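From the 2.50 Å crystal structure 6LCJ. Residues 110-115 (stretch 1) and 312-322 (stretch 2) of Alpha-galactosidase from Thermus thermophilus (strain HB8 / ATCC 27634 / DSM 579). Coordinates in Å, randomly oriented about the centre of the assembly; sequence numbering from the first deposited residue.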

# COMPACT_ATOMS: atom_id res chain seq x y z
N ASP E 110 25.31 26.68 24.06
CA ASP E 110 24.31 26.34 25.06
C ASP E 110 23.73 24.96 24.77
O ASP E 110 24.04 24.32 23.76
CB ASP E 110 23.17 27.38 25.08
CG ASP E 110 23.64 28.77 25.45
OD1 ASP E 110 24.16 28.96 26.58
OD2 ASP E 110 23.49 29.69 24.61
N LEU E 111 22.83 24.53 25.65
CA LEU E 111 22.19 23.22 25.59
C LEU E 111 21.12 23.13 24.50
O LEU E 111 20.46 24.11 24.18
CB LEU E 111 21.51 22.90 26.92
CG LEU E 111 22.34 22.80 28.18
CD1 LEU E 111 21.46 23.02 29.41
CD2 LEU E 111 23.03 21.44 28.24
N GLY E 112 20.93 21.92 23.99
CA GLY E 112 19.72 21.60 23.25
C GLY E 112 19.73 21.96 21.79
O GLY E 112 18.66 22.19 21.22
N ALA E 113 20.90 21.99 21.15
CA ALA E 113 21.02 22.39 19.76
C ALA E 113 21.33 21.19 18.86
O ALA E 113 21.95 20.21 19.27
CB ALA E 113 22.10 23.46 19.59
N ARG E 114 20.88 21.29 17.61
CA ARG E 114 21.24 20.36 16.55
C ARG E 114 21.74 21.17 15.35
O ARG E 114 21.45 22.36 15.23
CB ARG E 114 20.06 19.49 16.15
CG ARG E 114 19.53 18.62 17.26
CD ARG E 114 18.38 17.84 16.72
NE ARG E 114 17.70 16.97 17.67
CZ ARG E 114 16.54 17.26 18.25
NH1 ARG E 114 15.92 18.42 18.01
NH2 ARG E 114 16.00 16.39 19.08
N VAL E 115 22.50 20.52 14.48
CA VAL E 115 23.10 21.20 13.33
C VAL E 115 22.89 20.36 12.08
O VAL E 115 23.28 19.19 12.05
CB VAL E 115 24.59 21.51 13.53
CG1 VAL E 115 25.17 22.09 12.26
CG2 VAL E 115 24.77 22.47 14.69
N PRO E 312 13.70 13.07 25.17
CA PRO E 312 13.86 12.38 23.89
C PRO E 312 14.97 12.91 23.01
O PRO E 312 14.91 12.71 21.81
CB PRO E 312 12.50 12.61 23.22
CG PRO E 312 11.96 13.89 23.84
CD PRO E 312 12.84 14.25 25.03
N GLY E 313 15.97 13.57 23.57
CA GLY E 313 17.05 14.06 22.74
C GLY E 313 17.41 15.47 23.13
O GLY E 313 17.38 15.80 24.33
N ALA E 314 17.74 16.31 22.14
CA ALA E 314 18.14 17.69 22.42
C ALA E 314 17.16 18.38 23.36
O ALA E 314 17.57 19.21 24.18
CB ALA E 314 18.27 18.48 21.12
N GLU E 315 15.87 18.04 23.27
CA GLU E 315 14.83 18.66 24.10
C GLU E 315 14.99 18.33 25.58
O GLU E 315 14.49 19.08 26.42
CB GLU E 315 13.45 18.22 23.63
CG GLU E 315 13.08 18.66 22.24
CD GLU E 315 13.72 17.82 21.11
OE1 GLU E 315 14.40 16.79 21.40
OE2 GLU E 315 13.54 18.20 19.92
N GLY E 316 15.67 17.23 25.91
CA GLY E 316 15.84 16.82 27.28
C GLY E 316 17.13 17.26 27.92
O GLY E 316 17.39 16.93 29.08
N GLU E 317 17.96 18.02 27.20
CA GLU E 317 19.27 18.34 27.74
C GLU E 317 19.19 19.26 28.96
O GLU E 317 19.96 19.08 29.91
CB GLU E 317 20.14 18.93 26.63
CG GLU E 317 20.66 17.89 25.65
CD GLU E 317 21.68 18.43 24.65
OE1 GLU E 317 22.03 19.62 24.73
OE2 GLU E 317 22.16 17.65 23.80
N ALA E 318 18.25 20.22 28.96
CA ALA E 318 18.08 21.09 30.14
C ALA E 318 17.70 20.30 31.39
O ALA E 318 18.25 20.55 32.47
CB ALA E 318 17.03 22.18 29.86
N ARG E 319 16.75 19.35 31.28
CA ARG E 319 16.46 18.47 32.41
C ARG E 319 17.69 17.66 32.80
O ARG E 319 18.00 17.50 33.99
CB ARG E 319 15.32 17.49 32.09
CG ARG E 319 13.93 18.09 32.04
CD ARG E 319 12.92 17.12 31.41
NE ARG E 319 13.51 15.80 31.23
CZ ARG E 319 13.35 15.05 30.15
NH1 ARG E 319 12.58 15.50 29.15
NH2 ARG E 319 13.97 13.86 30.05
N TYR E 320 18.40 17.12 31.80
CA TYR E 320 19.55 16.27 32.07
C TYR E 320 20.62 17.03 32.84
O TYR E 320 21.21 16.49 33.78
CB TYR E 320 20.12 15.75 30.74
CG TYR E 320 21.47 15.08 30.84
CD1 TYR E 320 21.59 13.75 31.23
CD2 TYR E 320 22.63 15.79 30.54
CE1 TYR E 320 22.84 13.14 31.31
CE2 TYR E 320 23.88 15.19 30.61
CZ TYR E 320 23.99 13.87 31.00
OH TYR E 320 25.23 13.29 31.07
N ARG E 321 20.89 18.27 32.44
CA ARG E 321 21.98 19.01 33.07
C ARG E 321 21.67 19.32 34.54
O ARG E 321 22.55 19.23 35.39
CB ARG E 321 22.25 20.29 32.29
CG ARG E 321 23.33 21.13 32.87
CD ARG E 321 24.63 20.87 32.19
NE ARG E 321 25.68 21.76 32.66
CZ ARG E 321 26.97 21.56 32.41
NH1 ARG E 321 27.35 20.52 31.69
NH2 ARG E 321 27.87 22.41 32.88
N LYS E 322 20.41 19.67 34.84
CA LYS E 322 20.02 19.92 36.23
C LYS E 322 20.08 18.65 37.07
O LYS E 322 20.53 18.68 38.22
CB LYS E 322 18.63 20.54 36.29
CG LYS E 322 18.58 21.97 35.77
CD LYS E 322 17.13 22.48 35.68
CE LYS E 322 16.91 23.40 34.47
NZ LYS E 322 15.68 22.99 33.69
O HOH W 1 22.02 18.20 21.21

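What does the loop at the start of stretch 2 offer to its partner? Pro312, preceded by a cis peptide bond, stays out of the contact, and the chain then passes through Gly313. Its backbone angles call for glycine by themselves, and an ideal CB here would also lie 3.3 Å from Arg114 NH2. Ala314 follows, buried, its CB directed toward stretch 1 and lying over one face of the Arg114 guanidinium, 3.6 Å from CZ. The methyl group packs against that flat surface, and the backbones run close, with Gly112 CA 3.3 Å from Ala314 O in a CA-H...O contact. Gly112 suits this spot twice over: its phi is positive, and an ideal CB would sit a tight 3.2 Å from Ala314 O.

How does Glu315 reach the contact when its CA-to-CB bond points away? Its chi2 of 78° (p) helps fold the side chain so that the carboxylate returns to the edge of the guanidinium. There Arg114, extended through chi2 and chi3 (both t), forms a salt bridge, with NH2 donating to Glu315 OE1 at 2.8 Å and NH1 to Glu315 OE2 at 3.1 Å.

Why does a buried glutamate, Glu317, suit its place? With its CA-to-CB bond directed toward stretch 1, Glu317 accepts a hydrogen bond at OE1 from Gly112 N, 2.7 Å away. Its other oxygen, OE2, receives one from a water at 2.7 Å, and that water also donates to Ala113 O at 2.8 Å. The carboxylate thus serves polar backbone groups on stretch 1 directly and through water.

What closes the contact along the helix? Leu111 supplies a nonpolar patch: its CD1 lies 4.0 Å from Ala318 CA and equally 4.0 Å from Arg321 CB, packing against a small residue and the aliphatic base of a longer one.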